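Local coordinates for hypothetical protein BT_3535 (Bacteroides thetaiotaomicron VPI-5482, PDB 3KNY) that is of unknown function but is probably an exported lipoprotein tethered to a membrane, at residues 44-49 and 53-58; 69-74 and 147-152; 137-142 and 168-173. One frame throughout, in Å; residues are numbered along the deposited sequence.

Contact 1: 44-49 and 53-58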
loop_
_atom_site.group_PDB
_atom_site.type_symbol
_atom_site.label_atom_id
_atom_site.label_comp_id
_atom_site.label_asym_id
_atom_site.label_seq_id
_atom_site.Cartn_x
_atom_site.Cartn_y
_atom_site.Cartn_z
ATOM N N GLU A 44 -14.221 -4.611 13.276
ATOM C CA GLU A 44 -15.051 -3.449 12.996
ATOM C C GLU A 44 -14.221 -2.253 12.537
ATOM O O GLU A 44 -14.670 -1.482 11.699
ATOM C CB GLU A 44 -15.893 -3.064 14.215
ATOM C CG GLU A 44 -17.325 -2.718 13.854
ATOM C CD GLU A 44 -18.009 -3.862 13.137
ATOM O OE1 GLU A 44 -17.768 -5.020 13.532
ATOM O OE2 GLU A 44 -18.759 -3.608 12.169
ATOM N N LEU A 45 -13.019 -2.096 13.082
ATOM C CA LEU A 45 -12.153 -1.014 12.660
ATOM C C LEU A 45 -11.712 -1.276 11.194
ATOM O O LEU A 45 -11.832 -0.417 10.309
ATOM C CB LEU A 45 -10.970 -0.870 13.624
ATOM C CG LEU A 45 -11.313 -0.397 15.041
ATOM C CD1 LEU A 45 -10.081 -0.381 15.912
ATOM C CD2 LEU A 45 -11.984 0.971 15.042
ATOM N N TRP A 46 -11.261 -2.488 10.924
ATOM C CA TRP A 46 -10.961 -2.859 9.553
ATOM C C TRP A 46 -12.131 -2.604 8.595
ATOM O O TRP A 46 -11.931 -2.076 7.502
ATOM C CB TRP A 46 -10.497 -4.304 9.482
ATOM C CG TRP A 46 -9.166 -4.477 10.145
ATOM C CD1 TRP A 46 -8.887 -5.244 11.233
ATOM C CD2 TRP A 46 -7.948 -3.816 9.798
ATOM N NE1 TRP A 46 -7.565 -5.121 11.574
ATOM C CE2 TRP A 46 -6.962 -4.251 10.711
ATOM C CE3 TRP A 46 -7.589 -2.899 8.802
ATOM C CZ2 TRP A 46 -5.633 -3.814 10.651
ATOM C CZ3 TRP A 46 -6.270 -2.458 8.746
ATOM C CH2 TRP A 46 -5.306 -2.919 9.661
ATOM N N ARG A 47 -13.351 -2.960 8.987
ATOM C CA ARG A 47 -14.495 -2.637 8.138
ATOM C C ARG A 47 -14.521 -1.134 7.820
ATOM O O ARG A 47 -14.705 -0.763 6.663
ATOM C CB ARG A 47 -15.836 -3.056 8.763
ATOM C CG ARG A 47 -17.041 -2.780 7.824
ATOM C CD ARG A 47 -18.367 -2.689 8.553
ATOM N NE ARG A 47 -18.514 -3.810 9.463
ATOM C CZ ARG A 47 -18.765 -5.059 9.084
ATOM N NH1 ARG A 47 -18.913 -5.365 7.792
ATOM N NH2 ARG A 47 -18.867 -6.012 10.006
ATOM N N THR A 48 -14.359 -0.285 8.838
ATOM C CA THR A 48 -14.339 1.179 8.633
ATOM C C THR A 48 -13.205 1.590 7.675
ATOM O O THR A 48 -13.368 2.403 6.763
ATOM C CB THR A 48 -14.131 1.936 9.972
ATOM O OG1 THR A 48 -15.284 1.773 10.796
ATOM C CG2 THR A 48 -13.856 3.448 9.734
HETATM N N MSE A 49 -12.060 0.979 7.926
HETATM C CA MSE A 49 -10.823 1.239 7.232
HETATM C C MSE A 49 -10.968 0.820 5.770
HETATM O O MSE A 49 -10.503 1.518 4.873
HETATM C CB MSE A 49 -9.727 0.436 7.948
HETATM C CG MSE A 49 -8.396 1.063 7.947
HETATM SE SE MSE A 49 -8.174 2.690 9.003
HETATM C CE MSE A 49 -6.407 2.890 8.195
ATOM N N TYR A 53 -9.540 2.487 2.179
ATOM C CA TYR A 53 -8.249 1.925 1.800
ATOM C C TYR A 53 -8.445 0.528 1.241
ATOM O O TYR A 53 -9.327 -0.215 1.695
ATOM C CB TYR A 53 -7.321 1.807 3.014
ATOM C CG TYR A 53 -6.939 3.100 3.669
ATOM C CD1 TYR A 53 -7.746 3.681 4.651
ATOM C CD2 TYR A 53 -5.743 3.745 3.322
ATOM C CE1 TYR A 53 -7.374 4.888 5.263
ATOM C CE2 TYR A 53 -5.367 4.946 3.920
ATOM C CZ TYR A 53 -6.177 5.513 4.886
ATOM O OH TYR A 53 -5.784 6.692 5.462
ATOM N N GLU A 54 -7.625 0.168 0.267
ATOM C CA GLU A 54 -7.626 -1.176 -0.238
ATOM C C GLU A 54 -6.448 -1.816 0.439
ATOM O O GLU A 54 -5.310 -1.441 0.180
ATOM C CB GLU A 54 -7.560 -1.190 -1.753
ATOM C CG GLU A 54 -8.902 -0.741 -2.348
ATOM C CD GLU A 54 -8.867 -0.489 -3.842
ATOM O OE1 GLU A 54 -7.831 0.046 -4.341
ATOM O OE2 GLU A 54 -9.892 -0.803 -4.499
ATOM N N ILE A 55 -6.746 -2.774 1.320
ATOM C CA ILE A 55 -5.823 -3.241 2.351
ATOM C C ILE A 55 -5.202 -4.613 2.055
ATOM O O ILE A 55 -5.866 -5.544 1.630
ATOM C CB ILE A 55 -6.562 -3.290 3.722
ATOM C CG1 ILE A 55 -7.209 -1.932 4.033
ATOM C CG2 ILE A 55 -5.619 -3.678 4.838
ATOM C CD1 ILE A 55 -8.080 -1.872 5.319
ATOM N N ASN A 56 -3.906 -4.718 2.279
ATOM C CA ASN A 56 -3.216 -5.993 2.206
ATOM C C ASN A 56 -3.104 -6.518 3.632
ATOM O O ASN A 56 -2.464 -5.893 4.468
ATOM C CB ASN A 56 -1.830 -5.848 1.578
ATOM C CG ASN A 56 -1.059 -7.145 1.588
ATOM O OD1 ASN A 56 -1.249 -7.964 2.470
ATOM N ND2 ASN A 56 -0.186 -7.339 0.615
ATOM N N TYR A 57 -3.718 -7.678 3.883
ATOM C CA TYR A 57 -3.766 -8.292 5.221
ATOM C C TYR A 57 -2.625 -9.285 5.481
ATOM O O TYR A 57 -2.616 -9.938 6.515
ATOM C CB TYR A 57 -5.145 -8.943 5.463
ATOM C CG TYR A 57 -6.278 -7.926 5.587
ATOM C CD1 TYR A 57 -6.503 -7.233 6.784
ATOM C CD2 TYR A 57 -7.112 -7.642 4.504
ATOM C CE1 TYR A 57 -7.544 -6.273 6.903
ATOM C CE2 TYR A 57 -8.145 -6.679 4.607
ATOM C CZ TYR A 57 -8.355 -6.006 5.812
ATOM O OH TYR A 57 -9.370 -5.067 5.896
ATOM N N SER A 58 -1.640 -9.361 4.583
ATOM C CA SER A 58 -0.523 -10.315 4.714
ATOM C C SER A 58 0.118 -10.344 6.107
ATOM O O SER A 58 0.668 -11.360 6.510
ATOM C CB SER A 58 0.590 -10.017 3.701
ATOM O OG SER A 58 1.388 -8.918 4.155
#

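Contact 2: 69-74 and 147-152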
loop_
_atom_site.group_PDB
_atom_site.type_symbol
_atom_site.label_atom_id
_atom_site.label_comp_id
_atom_site.label_asym_id
_atom_site.label_seq_id
_atom_site.Cartn_x
_atom_site.Cartn_y
_atom_site.Cartn_z
ATOM N N LYS A 69 0.816 -5.078 18.140
ATOM C CA LYS A 69 -0.648 -4.972 18.036
ATOM C C LYS A 69 -1.139 -3.601 18.504
ATOM O O LYS A 69 -2.052 -3.034 17.906
ATOM C CB LYS A 69 -1.370 -6.023 18.880
ATOM C CG LYS A 69 -1.486 -7.400 18.282
ATOM C CD LYS A 69 -2.593 -8.182 19.001
ATOM C CE LYS A 69 -2.205 -9.632 19.226
ATOM N NZ LYS A 69 -1.671 -10.249 17.975
ATOM N N LYS A 70 -0.565 -3.094 19.597
ATOM C CA LYS A 70 -0.962 -1.793 20.117
ATOM C C LYS A 70 -0.678 -0.749 19.051
ATOM O O LYS A 70 -1.550 0.050 18.711
ATOM C CB LYS A 70 -0.224 -1.439 21.403
ATOM C CG LYS A 70 -0.834 -0.238 22.108
ATOM C CD LYS A 70 -0.145 0.081 23.427
ATOM C CE LYS A 70 -1.060 0.870 24.357
ATOM N NZ LYS A 70 -1.778 1.953 23.626
ATOM N N GLU A 71 0.538 -0.778 18.507
ATOM C CA GLU A 71 0.917 0.140 17.434
ATOM C C GLU A 71 -0.113 0.105 16.286
ATOM O O GLU A 71 -0.753 1.129 15.975
ATOM C CB GLU A 71 2.337 -0.174 16.917
ATOM C CG GLU A 71 3.459 0.394 17.797
ATOM C CD GLU A 71 4.846 -0.130 17.442
ATOM O OE1 GLU A 71 5.021 -0.726 16.359
ATOM O OE2 GLU A 71 5.771 0.059 18.264
ATOM N N ILE A 72 -0.291 -1.080 15.697
ATOM C CA ILE A 72 -1.191 -1.240 14.566
ATOM C C ILE A 72 -2.594 -0.729 14.896
ATOM O O ILE A 72 -3.182 0.033 14.128
ATOM C CB ILE A 72 -1.252 -2.699 14.053
ATOM C CG1 ILE A 72 0.136 -3.180 13.616
ATOM C CG2 ILE A 72 -2.208 -2.801 12.873
ATOM C CD1 ILE A 72 0.140 -4.537 12.960
ATOM N N TYR A 73 -3.128 -1.104 16.048
ATOM C CA TYR A 73 -4.513 -0.758 16.345
ATOM C C TYR A 73 -4.647 0.687 16.832
ATOM O O TYR A 73 -5.614 1.361 16.494
ATOM C CB TYR A 73 -5.179 -1.837 17.242
ATOM C CG TYR A 73 -5.403 -3.163 16.464
ATOM C CD1 TYR A 73 -6.354 -3.240 15.432
ATOM C CD2 TYR A 73 -4.645 -4.324 16.734
ATOM C CE1 TYR A 73 -6.547 -4.424 14.702
ATOM C CE2 TYR A 73 -4.843 -5.520 16.002
ATOM C CZ TYR A 73 -5.794 -5.552 14.991
ATOM O OH TYR A 73 -6.004 -6.714 14.280
ATOM N N ASP A 74 -3.657 1.184 17.570
ATOM C CA ASP A 74 -3.644 2.603 17.942
ATOM C C ASP A 74 -3.738 3.456 16.687
ATOM O O ASP A 74 -4.448 4.458 16.640
ATOM C CB ASP A 74 -2.355 2.977 18.683
ATOM C CG ASP A 74 -2.421 2.695 20.177
ATOM O OD1 ASP A 74 -3.473 2.234 20.663
ATOM O OD2 ASP A 74 -1.412 2.950 20.870
ATOM N N TYR A 147 13.474 3.346 6.736
ATOM C CA TYR A 147 13.180 4.366 7.722
ATOM C C TYR A 147 13.580 3.974 9.129
ATOM O O TYR A 147 13.888 2.813 9.413
ATOM C CB TYR A 147 11.687 4.696 7.699
ATOM C CG TYR A 147 10.754 3.511 7.928
ATOM C CD1 TYR A 147 10.434 2.632 6.893
ATOM C CD2 TYR A 147 10.163 3.290 9.168
ATOM C CE1 TYR A 147 9.571 1.549 7.099
ATOM C CE2 TYR A 147 9.285 2.216 9.381
ATOM C CZ TYR A 147 9.004 1.350 8.344
ATOM O OH TYR A 147 8.157 0.298 8.550
ATOM N N LYS A 148 13.564 4.978 10.004
ATOM C CA LYS A 148 13.810 4.796 11.414
ATOM C C LYS A 148 12.524 5.147 12.148
ATOM O O LYS A 148 11.939 6.206 11.929
ATOM C CB LYS A 148 14.939 5.713 11.854
ATOM C CG LYS A 148 15.884 5.090 12.866
ATOM C CD LYS A 148 16.869 6.114 13.415
ATOM C CE LYS A 148 16.139 7.231 14.168
ATOM N NZ LYS A 148 16.992 7.800 15.248
ATOM N N LYS A 149 12.057 4.235 12.983
ATOM C CA LYS A 149 10.845 4.456 13.760
ATOM C C LYS A 149 11.256 4.628 15.223
ATOM O O LYS A 149 12.109 3.893 15.723
ATOM C CB LYS A 149 9.873 3.279 13.600
ATOM C CG LYS A 149 8.558 3.454 14.363
ATOM C CD LYS A 149 7.632 2.257 14.180
ATOM C CE LYS A 149 6.577 2.177 15.287
ATOM N NZ LYS A 149 7.160 1.580 16.522
ATOM N N SER A 150 10.675 5.621 15.894
ATOM C CA SER A 150 10.893 5.812 17.327
ATOM C C SER A 150 9.534 6.078 18.013
ATOM O O SER A 150 8.479 6.076 17.348
ATOM C CB SER A 150 11.895 6.939 17.571
ATOM O OG SER A 150 11.336 8.180 17.203
ATOM N N ASP A 151 9.569 6.266 19.337
ATOM C CA ASP A 151 8.361 6.550 20.141
ATOM C C ASP A 151 7.532 7.651 19.446
ATOM O O ASP A 151 6.341 7.486 19.162
ATOM C CB ASP A 151 8.737 6.955 21.593
ATOM N N ASP A 152 8.216 8.736 19.103
ATOM C CA ASP A 152 7.585 9.953 18.585
ATOM C C ASP A 152 7.489 9.993 17.075
ATOM O O ASP A 152 6.397 10.115 16.530
ATOM C CB ASP A 152 8.361 11.192 19.066
ATOM C CG ASP A 152 9.838 10.895 19.333
ATOM O OD1 ASP A 152 10.128 10.277 20.391
ATOM O OD2 ASP A 152 10.693 11.269 18.493
#

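Contact 3: 137-142 and 168-173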
loop_
_atom_site.group_PDB
_atom_site.type_symbol
_atom_site.label_atom_id
_atom_site.label_comp_id
_atom_site.label_asym_id
_atom_site.label_seq_id
_atom_site.Cartn_x
_atom_site.Cartn_y
_atom_site.Cartn_z
ATOM N N LEU A 137 -1.122 -7.699 -17.896
ATOM C CA LEU A 137 -0.118 -8.550 -18.547
ATOM C C LEU A 137 1.069 -8.847 -17.637
ATOM O O LEU A 137 1.936 -9.567 -18.044
ATOM C CB LEU A 137 0.362 -7.929 -19.873
ATOM C CG LEU A 137 -0.698 -7.844 -20.983
ATOM C CD1 LEU A 137 -0.244 -6.943 -22.119
ATOM C CD2 LEU A 137 -1.006 -9.231 -21.507
ATOM N N GLY A 138 1.134 -8.293 -16.425
ATOM C CA GLY A 138 2.206 -8.662 -15.472
ATOM C C GLY A 138 3.146 -7.589 -14.919
ATOM O O GLY A 138 3.483 -7.612 -13.736
ATOM N N PRO A 139 3.624 -6.672 -15.772
ATOM C CA PRO A 139 4.531 -5.648 -15.307
ATOM C C PRO A 139 3.945 -4.807 -14.180
ATOM O O PRO A 139 2.753 -4.533 -14.162
ATOM C CB PRO A 139 4.751 -4.816 -16.565
ATOM C CG PRO A 139 4.676 -5.802 -17.632
ATOM C CD PRO A 139 3.532 -6.658 -17.239
ATOM N N TYR A 140 4.797 -4.406 -13.249
ATOM C CA TYR A 140 4.343 -3.748 -12.036
ATOM C C TYR A 140 5.224 -2.548 -11.672
ATOM O O TYR A 140 6.357 -2.455 -12.115
ATOM C CB TYR A 140 4.345 -4.766 -10.876
ATOM C CG TYR A 140 5.698 -5.388 -10.600
ATOM C CD1 TYR A 140 6.746 -4.627 -10.064
ATOM C CD2 TYR A 140 5.950 -6.734 -10.884
ATOM C CE1 TYR A 140 8.018 -5.186 -9.821
ATOM C CE2 TYR A 140 7.227 -7.301 -10.649
ATOM C CZ TYR A 140 8.240 -6.513 -10.116
ATOM O OH TYR A 140 9.471 -7.035 -9.860
ATOM N N ILE A 141 4.692 -1.643 -10.859
ATOM C CA ILE A 141 5.490 -0.579 -10.253
ATOM C C ILE A 141 5.407 -0.765 -8.751
ATOM O O ILE A 141 4.303 -0.755 -8.178
ATOM C CB ILE A 141 4.959 0.824 -10.558
ATOM C CG1 ILE A 141 4.954 1.109 -12.065
ATOM C CG2 ILE A 141 5.781 1.856 -9.794
ATOM C CD1 ILE A 141 4.139 2.380 -12.419
ATOM N N LYS A 142 6.561 -0.940 -8.116
ATOM C CA LYS A 142 6.632 -1.071 -6.669
ATOM C C LYS A 142 7.424 0.060 -6.018
ATOM O O LYS A 142 8.314 0.635 -6.648
ATOM C CB LYS A 142 7.300 -2.395 -6.320
ATOM C CG LYS A 142 6.426 -3.570 -6.655
ATOM C CD LYS A 142 7.024 -4.873 -6.207
ATOM C CE LYS A 142 6.140 -6.041 -6.640
ATOM N NZ LYS A 142 6.385 -7.216 -5.759
ATOM N N LEU A 168 9.679 -12.829 -18.334
ATOM C CA LEU A 168 10.808 -12.353 -19.136
ATOM C C LEU A 168 10.258 -11.846 -20.469
ATOM O O LEU A 168 9.284 -12.393 -20.991
ATOM C CB LEU A 168 11.776 -13.524 -19.430
ATOM C CG LEU A 168 12.324 -14.384 -18.277
ATOM C CD1 LEU A 168 13.177 -15.514 -18.844
ATOM C CD2 LEU A 168 13.099 -13.518 -17.254
ATOM N N GLY A 169 10.876 -10.819 -21.029
ATOM C CA GLY A 169 10.453 -10.334 -22.336
ATOM C C GLY A 169 9.707 -9.024 -22.303
ATOM O O GLY A 169 9.536 -8.395 -23.333
ATOM N N ASN A 170 9.267 -8.593 -21.127
ATOM C CA ASN A 170 8.622 -7.302 -21.011
ATOM C C ASN A 170 9.545 -6.089 -21.019
ATOM O O ASN A 170 9.159 -5.044 -21.515
ATOM C CB ASN A 170 7.735 -7.287 -19.771
ATOM C CG ASN A 170 6.522 -8.202 -19.919
ATOM O OD1 ASN A 170 6.077 -8.835 -18.962
ATOM N ND2 ASN A 170 5.984 -8.271 -21.133
ATOM N N ASP A 171 10.757 -6.204 -20.484
ATOM C CA ASP A 171 11.648 -5.025 -20.319
ATOM C C ASP A 171 10.931 -3.796 -19.842
ATOM O O ASP A 171 10.944 -2.763 -20.515
ATOM C CB ASP A 171 12.305 -4.622 -21.623
ATOM C CG ASP A 171 13.391 -5.509 -22.003
ATOM O OD1 ASP A 171 13.584 -6.571 -21.347
ATOM O OD2 ASP A 171 14.043 -5.124 -22.994
ATOM N N PRO A 172 10.282 -3.887 -18.697
ATOM C CA PRO A 172 9.582 -2.692 -18.285
ATOM C C PRO A 172 10.540 -1.588 -17.843
ATOM O O PRO A 172 11.627 -1.837 -17.385
ATOM C CB PRO A 172 8.706 -3.172 -17.133
ATOM C CG PRO A 172 9.314 -4.427 -16.663
ATOM C CD PRO A 172 10.094 -5.014 -17.778
ATOM N N SER A 173 10.051 -0.378 -17.931
ATOM C CA SER A 173 10.794 0.831 -17.759
ATOM C C SER A 173 9.858 1.870 -17.139
ATOM O O SER A 173 8.708 2.009 -17.569
ATOM C CB SER A 173 11.148 1.311 -19.144
ATOM O OG SER A 173 12.276 2.110 -19.061
#

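Contact 1: 44-49 and 53-58
W46 and M49, neighbours on one flank of helix 40-49, pack against Y53, I55 and Y57 in a helix-loop-strand unit, where a short turn leads the chain from the helix into strand 53-55 of the mixed sheet. The aromatic part is a T-shaped pair: the edge of Y57 meets the face of the W46 indole, with CE1 of Y57 3.8 Å from CD2 of W46 and the planes at 77°. W46 has CG anti to its carbonyl carbon (chi1 -68°), which turns the indole to the strand. Aliphatic packing follows, since CD1 of I55 sits at the indole edge, 3.7 Å from CE3 of W46, and also reaches CB of M49; the broad indole thus serves two partners at once. Replacing W46 by an alanine would probably leave the Y57 edge without its face and open a gap beside I55, I76 and I97. A Met-aromatic contact lies nearer the turn: flexible M49, bent at chi2, brings its selenium obliquely to 5.2 Å from the Y53 ring centroid, and its CE lies 3.7 Å from CE1 of Y53. The one polar link is backbone, Y53 N to M49 O, 3.0 Å long and bent to 141° at the hydrogen.

Contact 2: 69-74 and 147-152
E71 and K149 reach for each other from opposite directions, the glutamate out of helix 66-84 and the lysine out of the end of strand 140-149, and their charged ends meet in a surface salt bridge. NZ of K149 lies 2.7 Å from OE2 of E71. It does not approach in the plane of the carboxylate but stands above it, 63° out at OE2. CE of K149 follows over the same group, 3.5 Å from OE1 of E71. The lysine leaves the strand with CG anti to its backbone N (chi1 -179°), runs out extended, and bends only at the last torsion (chi4 -80°), which brings the ammonium over the carboxylate. E71 is also extended beyond CG. Two long, flexible residues suit this place: the backbones stay well apart, shorter side chains would probably not meet, and little surface is buried between the segments.

Charge is shared on both sides of the bridge. OE1 of E71 has a second salt bridge to R68, one turn earlier on the helix, which would help fix the carboxylate's rotation, and K149 makes a long, weak ion pair with E124. On the helix itself K70 NZ bridges to OD2 of D74, 3.0 Å away on its syn side. Around the contact, helix 66-84 places I72 on F59 and Y73 on V38, while K149 belongs to the middle strand of the three-stranded antiparallel sheet, backbone-bonded to E124 and touching V154 of strand 154-164.

Contact 3: 137-142 and 168-173
P139 and N170 meet with their side chains at about a right angle, where the β-hairpin turn between strands 124-134 and 140-149 comes against the loop that follows strand 154-164. CG of P139 rests on the amide end of N170, 3.6 Å from OD1 and 3.8 Å from its CG, a van der Waals contact with no hydrogen bond. Beside it the two prolines touch lightly, CB of P139 lying 4.3 Å from CB of P172. Compact rings suit such a place: they fill the space between two irregular chains without needing a polar partner, and their fixed phi angles restrict the backbone on both sides of the contact.

The next shell sets these groups. G138, just before P139, has phi 122° and psi -43°, at which a CB would press on the carbonyl oxygen of L137, so glycine is called for in the turn. The chain then enters strand 140-149. On the other side, N170 keeps CG anti to its carbonyl carbon (chi1 -69°), turning its amide to P139. F199 of strand 188-201 touches P139, N170 and P172 alike, joining the hairpin and the loop to the larger mixed sheet. An asparagine suits this buried position because its amide can accept and donate at once. Both of its polar atoms are engaged, which is consistent with the modelled orientation of the amide: OD1 hydrogen-bonds with OG of S165, and ND2 gives its hydrogen to the backbone O of K200.

From the N terminus, contact 1 comes first and is the most local: its loop, three residues between helix 40-49 and strand 53-55, closes before either other contact opens. Helix 66-84 follows, and with residues 69-74 contact 2 opens; I72 and Y73 on that piece pack against W46, joining the first two contacts. Contact 3 opens at 137-142 before contact 2 closes at 147-152, and itself closes at 168-173, so contacts 2 and 3 cross. Both use strand 140-149, one near each end, and their centres lie 34 Å apart on opposite sides of the chain's centre. Together they tie the three-stranded sheet to helix 66-84 at one end and to the mixed sheet at the other.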